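Local structure of nitronate monooxygenase family protein (Pseudomonas aeruginosa, 4QIT) at residues L99-A105 with A314-A319; R132-F138 with V154-V160; V148-Q152 with A174-A178. The protein uses FMN and molecular oxygen to denitrify alkyl nitronates oxidatively, with the toxin propionate 3-nitronate as its best substrate. The protein carries 1 engineered substitution. All coordinates share one frame. Residue numbers count along the deposited sequence, not the author numbering.

Contact 1. Residues L99-A105 with A314-A319; sequences LFAEFGA and ALQTAA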
loop_
_atom_site.group_PDB
_atom_site.type_symbol
_atom_site.label_atom_id
_atom_site.label_comp_id
_atom_site.label_asym_id
_atom_site.label_seq_id
_atom_site.Cartn_x
_atom_site.Cartn_y
_atom_site.Cartn_z
ATOM N N LEU A 99 14.342 -21.556 20.394
ATOM C CA LEU A 99 13.338 -22.020 19.438
ATOM C C LEU A 99 13.667 -23.420 18.909
ATOM O O LEU A 99 12.787 -24.289 18.807
ATOM C CB LEU A 99 13.198 -21.021 18.286
ATOM C CG LEU A 99 12.790 -19.615 18.722
ATOM C CD1 LEU A 99 12.843 -18.643 17.545
ATOM C CD2 LEU A 99 11.406 -19.636 19.365
ATOM N N PHE A 100 14.932 -23.644 18.576
ATOM C CA PHE A 100 15.355 -24.968 18.135
ATOM C C PHE A 100 15.156 -25.978 19.257
ATOM O O PHE A 100 14.719 -27.110 19.016
ATOM C CB PHE A 100 16.825 -24.950 17.703
ATOM C CG PHE A 100 17.059 -24.371 16.330
ATOM C CD1 PHE A 100 17.010 -25.184 15.208
ATOM C CD2 PHE A 100 17.342 -23.019 16.163
ATOM C CE1 PHE A 100 17.240 -24.664 13.948
ATOM C CE2 PHE A 100 17.562 -22.488 14.896
ATOM C CZ PHE A 100 17.511 -23.311 13.792
ATOM N N ALA A 101 15.451 -25.552 20.486
ATOM C CA ALA A 101 15.386 -26.438 21.650
ATOM C C ALA A 101 13.964 -26.908 21.955
ATOM O O ALA A 101 13.773 -28.007 22.487
ATOM C CB ALA A 101 16.015 -25.764 22.874
ATOM N N GLU A 102 12.968 -26.088 21.618
ATOM C CA GLU A 102 11.562 -26.486 21.743
ATOM C C GLU A 102 11.270 -27.787 20.998
ATOM O O GLU A 102 10.354 -28.544 21.353
ATOM C CB GLU A 102 10.644 -25.401 21.167
ATOM C CG GLU A 102 10.467 -24.164 22.022
ATOM C CD GLU A 102 9.354 -23.266 21.501
ATOM O OE1 GLU A 102 9.495 -22.029 21.596
ATOM O OE2 GLU A 102 8.337 -23.807 21.013
ATOM N N PHE A 103 12.039 -28.026 19.942
ATOM C CA PHE A 103 11.822 -29.170 19.074
ATOM C C PHE A 103 12.941 -30.190 19.200
ATOM O O PHE A 103 13.102 -31.062 18.343
ATOM C CB PHE A 103 11.656 -28.678 17.641
ATOM C CG PHE A 103 10.589 -27.640 17.514
ATOM C CD1 PHE A 103 9.258 -27.994 17.700
ATOM C CD2 PHE A 103 10.905 -26.312 17.258
ATOM C CE1 PHE A 103 8.246 -27.052 17.619
ATOM C CE2 PHE A 103 9.901 -25.357 17.171
ATOM C CZ PHE A 103 8.569 -25.724 17.352
ATOM N N GLY A 104 13.702 -30.068 20.283
ATOM C CA GLY A 104 14.730 -31.040 20.620
ATOM C C GLY A 104 15.932 -30.931 19.713
ATOM O O GLY A 104 16.713 -31.875 19.575
ATOM N N ALA A 105 16.079 -29.770 19.084
ATOM C CA ALA A 105 17.116 -29.589 18.083
ATOM C C ALA A 105 18.126 -28.529 18.509
ATOM O O ALA A 105 17.894 -27.756 19.442
ATOM C CB ALA A 105 16.494 -29.228 16.739
ATOM N N ALA A 314 16.432 -24.117 8.606
ATOM C CA ALA A 314 16.811 -25.106 9.605
ATOM C C ALA A 314 15.781 -25.198 10.734
ATOM O O ALA A 314 15.431 -26.292 11.166
ATOM C CB ALA A 314 18.188 -24.793 10.165
ATOM N N LEU A 315 15.286 -24.053 11.201
ATOM C CA LEU A 315 14.286 -24.049 12.263
ATOM C C LEU A 315 12.963 -24.627 11.765
ATOM O O LEU A 315 12.310 -25.388 12.468
ATOM C CB LEU A 315 14.115 -22.632 12.828
ATOM C CG LEU A 315 13.103 -22.481 13.961
ATOM C CD1 LEU A 315 13.404 -23.436 15.123
ATOM C CD2 LEU A 315 13.057 -21.037 14.445
ATOM N N GLN A 316 12.587 -24.272 10.540
ATOM C CA GLN A 316 11.393 -24.819 9.914
ATOM C C GLN A 316 11.462 -26.337 9.850
ATOM O O GLN A 316 10.463 -27.023 10.082
ATOM C CB GLN A 316 11.217 -24.231 8.508
ATOM C CG GLN A 316 10.769 -22.769 8.528
ATOM C CD GLN A 316 10.789 -22.138 7.149
ATOM O OE1 GLN A 316 11.452 -22.636 6.235
ATOM N NE2 GLN A 316 10.054 -21.042 6.986
ATOM N N THR A 317 12.649 -26.854 9.537
ATOM C CA THR A 317 12.852 -28.295 9.404
ATOM C C THR A 317 12.675 -28.965 10.758
ATOM O O THR A 317 12.021 -30.004 10.865
ATOM C CB THR A 317 14.238 -28.602 8.813
ATOM O OG1 THR A 317 14.322 -28.071 7.483
ATOM C CG2 THR A 317 14.487 -30.100 8.745
ATOM N N ALA A 318 13.233 -28.356 11.795
ATOM C CA ALA A 318 13.123 -28.905 13.139
ATOM C C ALA A 318 11.673 -28.865 13.620
ATOM O O ALA A 318 11.192 -29.802 14.257
ATOM C CB ALA A 318 14.027 -28.152 14.085
ATOM N N ALA A 319 10.967 -27.777 13.316
ATOM C CA ALA A 319 9.578 -27.658 13.733
ATOM C C ALA A 319 8.709 -28.663 12.992
ATOM O O ALA A 319 7.855 -29.317 13.601
ATOM C CB ALA A 319 9.063 -26.220 13.514
HETATM O O HOH W 1 13.079 -31.446 15.596
#
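Leu-315 lies between two phenylalanines of the other segment, with 88 Å² buried. Its CD1 sits 3.9 Å from the centroid of the Phe-100 ring, 8° off the ring normal, so the methyl makes a CH-pi contact with the face; on Phe-103 the same CD1 meets the ring edge, 4.4 Å from CD2. Phe-100, with 73 Å² buried, brings CE1 to 3.4 Å from Leu-315 N. The segment runs from the last turn of helix 86-101 into the type I turn from Ala-101 to Gly-104, within a Schellman motif: Ala-105 N bonds Phe-100 O and Gly-104 N bonds Ala-101 O, both at 3.0 Å, with Gly-104 as the positive-phi C-prime residue. This turn packs against helix 307-320, away from the flavin site. Phe-103 (68 Å²) lays its ring over Ala-319, whose CA is 3.8 Å from the centroid and 7° off the normal. No direct hydrogen bond joins the segments, but water 1 donates to Phe-103 O and to Ala-318 O, at 2.8 Å each.

Contact 2. Residues R132-F138 with V154-V160; sequences RPAAVSF and VGIRVLV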
loop_
_atom_site.group_PDB
_atom_site.type_symbol
_atom_site.label_atom_id
_atom_site.label_comp_id
_atom_site.label_asym_id
_atom_site.label_seq_id
_atom_site.Cartn_x
_atom_site.Cartn_y
_atom_site.Cartn_z
ATOM N N ARG A 132 16.796 -21.169 -23.877
ATOM C CA ARG A 132 15.926 -20.155 -24.477
ATOM C C ARG A 132 14.445 -20.243 -24.093
ATOM O O ARG A 132 13.586 -20.445 -24.955
ATOM C CB ARG A 132 16.066 -20.168 -26.003
ATOM C CG ARG A 132 17.504 -20.026 -26.469
ATOM C CD ARG A 132 17.626 -19.978 -27.987
ATOM N NE ARG A 132 19.004 -20.234 -28.408
ATOM C CZ ARG A 132 19.545 -19.798 -29.543
ATOM N NH1 ARG A 132 18.830 -19.066 -30.387
ATOM N NH2 ARG A 132 20.809 -20.090 -29.829
ATOM N N PRO A 133 14.136 -20.080 -22.798
ATOM C CA PRO A 133 12.722 -19.940 -22.444
ATOM C C PRO A 133 12.188 -18.653 -23.062
ATOM O O PRO A 133 12.969 -17.744 -23.341
ATOM C CB PRO A 133 12.754 -19.841 -20.915
ATOM C CG PRO A 133 14.117 -19.320 -20.589
ATOM C CD PRO A 133 15.031 -19.883 -21.644
ATOM N N ALA A 134 10.882 -18.571 -23.295
ATOM C CA ALA A 134 10.312 -17.391 -23.933
ATOM C C ALA A 134 10.549 -16.120 -23.123
ATOM O O ALA A 134 10.768 -15.044 -23.687
ATOM C CB ALA A 134 8.827 -17.591 -24.182
ATOM N N ALA A 135 10.501 -16.238 -21.797
ATOM C CA ALA A 135 10.741 -15.084 -20.942
ATOM C C ALA A 135 11.669 -15.419 -19.782
ATOM O O ALA A 135 11.612 -16.515 -19.216
ATOM C CB ALA A 135 9.429 -14.522 -20.422
ATOM N N VAL A 136 12.541 -14.474 -19.452
ATOM C CA VAL A 136 13.354 -14.559 -18.244
ATOM C C VAL A 136 13.093 -13.314 -17.401
ATOM O O VAL A 136 13.120 -12.193 -17.912
ATOM C CB VAL A 136 14.859 -14.685 -18.567
ATOM C CG1 VAL A 136 15.711 -14.527 -17.294
ATOM C CG2 VAL A 136 15.149 -16.020 -19.251
ATOM N N SER A 137 12.802 -13.512 -16.115
ATOM C CA SER A 137 12.499 -12.402 -15.221
ATOM C C SER A 137 13.502 -12.319 -14.074
ATOM O O SER A 137 14.083 -13.334 -13.670
ATOM C CB SER A 137 11.082 -12.553 -14.661
ATOM O OG SER A 137 10.108 -12.275 -15.645
ATOM N N PHE A 138 13.682 -11.111 -13.545
ATOM C CA PHE A 138 14.626 -10.871 -12.464
ATOM C C PHE A 138 13.971 -10.132 -11.314
ATOM O O PHE A 138 13.143 -9.234 -11.529
ATOM C CB PHE A 138 15.838 -10.079 -12.975
ATOM C CG PHE A 138 16.624 -10.819 -14.013
ATOM C CD1 PHE A 138 17.505 -11.814 -13.640
ATOM C CD2 PHE A 138 16.461 -10.536 -15.363
ATOM C CE1 PHE A 138 18.239 -12.526 -14.591
ATOM C CE2 PHE A 138 17.193 -11.237 -16.331
ATOM C CZ PHE A 138 18.076 -12.236 -15.944
ATOM N N VAL A 154 19.008 -14.041 -28.373
ATOM C CA VAL A 154 18.499 -15.359 -28.739
ATOM C C VAL A 154 16.971 -15.422 -28.622
ATOM O O VAL A 154 16.385 -16.508 -28.575
ATOM C CB VAL A 154 19.165 -16.496 -27.926
ATOM C CG1 VAL A 154 20.656 -16.568 -28.232
ATOM C CG2 VAL A 154 18.941 -16.303 -26.441
ATOM N N GLY A 155 16.337 -14.254 -28.575
ATOM C CA GLY A 155 14.890 -14.167 -28.676
ATOM C C GLY A 155 14.123 -14.106 -27.369
ATOM O O GLY A 155 12.897 -13.988 -27.379
ATOM N N ILE A 156 14.835 -14.177 -26.249
ATOM C CA ILE A 156 14.198 -14.154 -24.929
ATOM C C ILE A 156 13.668 -12.759 -24.570
ATOM O O ILE A 156 14.358 -11.753 -24.767
ATOM C CB ILE A 156 15.195 -14.613 -23.841
ATOM C CG1 ILE A 156 15.742 -16.006 -24.165
ATOM C CG2 ILE A 156 14.547 -14.565 -22.451
ATOM C CD1 ILE A 156 16.959 -16.397 -23.351
ATOM N N ARG A 157 12.437 -12.693 -24.055
ATOM C CA ARG A 157 11.908 -11.443 -23.512
ATOM C C ARG A 157 12.335 -11.312 -22.053
ATOM O O ARG A 157 12.247 -12.279 -21.303
ATOM C CB ARG A 157 10.380 -11.406 -23.593
ATOM C CG ARG A 157 9.814 -11.643 -24.983
ATOM C CD ARG A 157 10.318 -10.624 -25.977
ATOM N NE ARG A 157 9.593 -10.725 -27.239
ATOM C CZ ARG A 157 10.024 -10.222 -28.391
ATOM N NH1 ARG A 157 11.191 -9.593 -28.449
ATOM N NH2 ARG A 157 9.290 -10.355 -29.487
ATOM N N VAL A 158 12.793 -10.125 -21.658
ATOM C CA VAL A 158 13.331 -9.927 -20.308
ATOM C C VAL A 158 12.457 -8.991 -19.478
ATOM O O VAL A 158 12.180 -7.851 -19.881
ATOM C CB VAL A 158 14.770 -9.374 -20.339
ATOM C CG1 VAL A 158 15.267 -9.077 -18.918
ATOM C CG2 VAL A 158 15.709 -10.361 -21.045
ATOM N N LEU A 159 12.020 -9.481 -18.317
ATOM C CA LEU A 159 11.226 -8.671 -17.393
ATOM C C LEU A 159 12.035 -8.427 -16.122
ATOM O O LEU A 159 12.799 -9.295 -15.695
ATOM C CB LEU A 159 9.934 -9.388 -16.999
ATOM C CG LEU A 159 8.983 -9.957 -18.055
ATOM C CD1 LEU A 159 7.572 -10.029 -17.483
ATOM C CD2 LEU A 159 8.990 -9.172 -19.344
ATOM N N VAL A 160 11.851 -7.261 -15.507
ATOM C CA VAL A 160 12.448 -6.994 -14.201
ATOM C C VAL A 160 11.419 -6.339 -13.289
ATOM O O VAL A 160 10.676 -5.455 -13.715
ATOM C CB VAL A 160 13.702 -6.078 -14.302
ATOM C CG1 VAL A 160 14.366 -5.925 -12.931
ATOM C CG2 VAL A 160 14.715 -6.627 -15.294
HETATM O O HOH W 2 10.424 -14.845 -26.359
#
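Ile-156 lies against Val-136, CG2 to CG2 at 3.6 Å, and its CG1 reaches 3.4 Å from Pro-133 O, so its 75 Å² of buried surface bridges the approach to one strand and the strand itself. The two strands, 135-139 and 157-162, are neighbours in the parallel sheet of the TIM barrel and belong to one beta-alpha-beta unit whose crossover helix is 145-153. The geometry is that of a regular parallel pair: the axes of the short segments approach to 4.6 Å at 20°, and four bonds alternate in direction, Arg-157 N to Ala-134 O (2.9 Å), Val-136 N to Arg-157 O (2.9 Å), Leu-159 N to Val-136 O (3.0 Å) and Phe-138 N to Leu-159 O (2.9 Å).

Side chains divide between the two faces. Val-136, Phe-138, Val-158 and Val-160 share one, where the Phe-138 ring edge meets Val-158 (CE2 to CG1 3.9 Å) and helix 145-153 packs through Leu-151. Ser-137 and Leu-159 are on the other face, which turns toward the cofactor: the Ser-137 side chain is about 6 Å from FMN, and its OG is hydrogen-bonded to Asn-73 OD1 on the neighbouring strand 72-77. Before the strands begin, the Arg-132 guanidinium lies with one face over Val-154, NH1 being 3.6 Å from CB, while water 2 donates to Ala-134 O at 2.7 Å and to Gly-155 O at 2.8 Å.

Contact 3. Residues V148-Q152 with A174-A178; sequences VRALQ and AGADA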
loop_
_atom_site.group_PDB
_atom_site.type_symbol
_atom_site.label_atom_id
_atom_site.label_comp_id
_atom_site.label_asym_id
_atom_site.label_seq_id
_atom_site.Cartn_x
_atom_site.Cartn_y
_atom_site.Cartn_z
ATOM N N VAL A 148 21.395 -8.582 -20.294
ATOM C CA VAL A 148 20.026 -8.465 -20.788
ATOM C C VAL A 148 20.021 -8.578 -22.308
ATOM O O VAL A 148 19.199 -9.286 -22.880
ATOM C CB VAL A 148 19.394 -7.113 -20.386
ATOM C CG1 VAL A 148 18.021 -6.941 -21.024
ATOM C CG2 VAL A 148 19.299 -6.990 -18.863
ATOM N N ARG A 149 20.966 -7.889 -22.950
ATOM C CA ARG A 149 21.117 -7.940 -24.406
ATOM C C ARG A 149 21.421 -9.342 -24.929
ATOM O O ARG A 149 20.886 -9.760 -25.958
ATOM C CB ARG A 149 22.233 -6.992 -24.850
ATOM C CG ARG A 149 21.869 -5.519 -24.753
ATOM C CD ARG A 149 20.680 -5.169 -25.630
ATOM N NE ARG A 149 20.250 -3.789 -25.428
ATOM C CZ ARG A 149 19.100 -3.294 -25.873
ATOM N NH1 ARG A 149 18.268 -4.072 -26.550
ATOM N NH2 ARG A 149 18.780 -2.029 -25.641
ATOM N N ALA A 150 22.290 -10.056 -24.225
ATOM C CA ALA A 150 22.654 -11.411 -24.621
ATOM C C ALA A 150 21.433 -12.335 -24.645
ATOM O O ALA A 150 21.280 -13.149 -25.558
ATOM C CB ALA A 150 23.723 -11.958 -23.702
ATOM N N LEU A 151 20.571 -12.208 -23.636
ATOM C CA LEU A 151 19.334 -12.983 -23.591
ATOM C C LEU A 151 18.413 -12.606 -24.746
ATOM O O LEU A 151 17.823 -13.470 -25.401
ATOM C CB LEU A 151 18.616 -12.757 -22.254
ATOM C CG LEU A 151 19.329 -13.292 -21.012
ATOM C CD1 LEU A 151 18.802 -12.627 -19.743
ATOM C CD2 LEU A 151 19.165 -14.797 -20.916
ATOM N N GLN A 152 18.297 -11.310 -25.002
ATOM C CA GLN A 152 17.429 -10.816 -26.059
ATOM C C GLN A 152 17.930 -11.251 -27.437
ATOM O O GLN A 152 17.138 -11.463 -28.355
ATOM C CB GLN A 152 17.294 -9.294 -25.958
ATOM C CG GLN A 152 16.467 -8.852 -24.734
ATOM C CD GLN A 152 16.617 -7.379 -24.394
ATOM O OE1 GLN A 152 17.678 -6.782 -24.598
ATOM N NE2 GLN A 152 15.556 -6.787 -23.849
ATOM N N ALA A 174 18.577 -0.818 -18.120
ATOM C CA ALA A 174 19.097 -2.168 -18.300
ATOM C C ALA A 174 18.647 -2.759 -19.634
ATOM O O ALA A 174 19.164 -3.789 -20.078
ATOM C CB ALA A 174 18.646 -3.060 -17.146
ATOM N N GLY A 175 17.669 -2.117 -20.263
ATOM C CA GLY A 175 17.205 -2.542 -21.571
ATOM C C GLY A 175 16.106 -3.593 -21.577
ATOM O O GLY A 175 15.851 -4.210 -22.612
ATOM N N ALA A 176 15.441 -3.790 -20.437
ATOM C CA ALA A 176 14.402 -4.817 -20.333
ATOM C C ALA A 176 13.225 -4.568 -21.277
ATOM O O ALA A 176 12.970 -3.427 -21.684
ATOM C CB ALA A 176 13.907 -4.930 -18.887
ATOM N N ASP A 177 12.504 -5.635 -21.606
ATOM C CA ASP A 177 11.312 -5.542 -22.440
ATOM C C ASP A 177 10.070 -5.068 -21.680
ATOM O O ASP A 177 9.149 -4.525 -22.281
ATOM C CB ASP A 177 11.025 -6.895 -23.085
ATOM C CG ASP A 177 12.135 -7.341 -24.021
ATOM O OD1 ASP A 177 12.182 -6.828 -25.157
ATOM O OD2 ASP A 177 12.958 -8.197 -23.631
ATOM N N ALA A 178 10.039 -5.302 -20.370
ATOM C CA ALA A 178 8.904 -4.883 -19.556
ATOM C C ALA A 178 9.290 -4.769 -18.089
ATOM O O ALA A 178 10.237 -5.410 -17.640
ATOM C CB ALA A 178 7.728 -5.845 -19.727
#
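Val-148 begins the contact on helix 145-153 by directing its side chain at the turn that follows helix 165-173: CB is 3.3 Å from Ala-174 O, which is buried here with no polar partner in the model, CG2 is 4.3 Å from Ala-174 CB, and CG1 is 3.8 Å from Gly-175 O. One residue on, the end of Arg-149 comes nearer than its CB direction suggests, NH2 lying 4.4 Å from Gly-175 CA. Gly-175 closes helix 165-173 in a Schellman motif with positive phi (88°); an ideal CB there would fall 3.5 Å from Arg-149 NH2 and jam against the preceding carbonyl. A turn later comes Gln-152, whose NE2 donates twice, to Gly-175 O (2.9 Å, 163°) and to Asp-177 OD2 (3.0 Å, 172°). The contact thus joins helix 145-153 to the loop between helix 165-173 and strand 178-182 of the TIM barrel. Because Asp-177 OD2 also accepts from Val-158 N, one carboxylate oxygen links helix 145-153, the loop and strand 157-162.

In the fold
Contacts 2 and 3 form one continuous region of the barrel, their centres 8 Å apart. Strand 157-162 meets strand 135-139 in contact 2, and contact 3 packs the helix between those strands against the loop entering the next strand. The two contacts meet where Val-158 N lies 2.8 Å from Asp-177 OD2 and Ile-156 N 3.2 Å from Leu-151 O, both probable hydrogen bonds. Contact 2 is nearer the cofactor: the Ala-176 side chain of contact 3 lies about 14 Å from FMN, farther than Ser-137 of contact 2. Contact 1 lies across the chain's centre, 39 Å and 43 Å centre to centre from contacts 2 and 3, yet its segments enclose both in sequence.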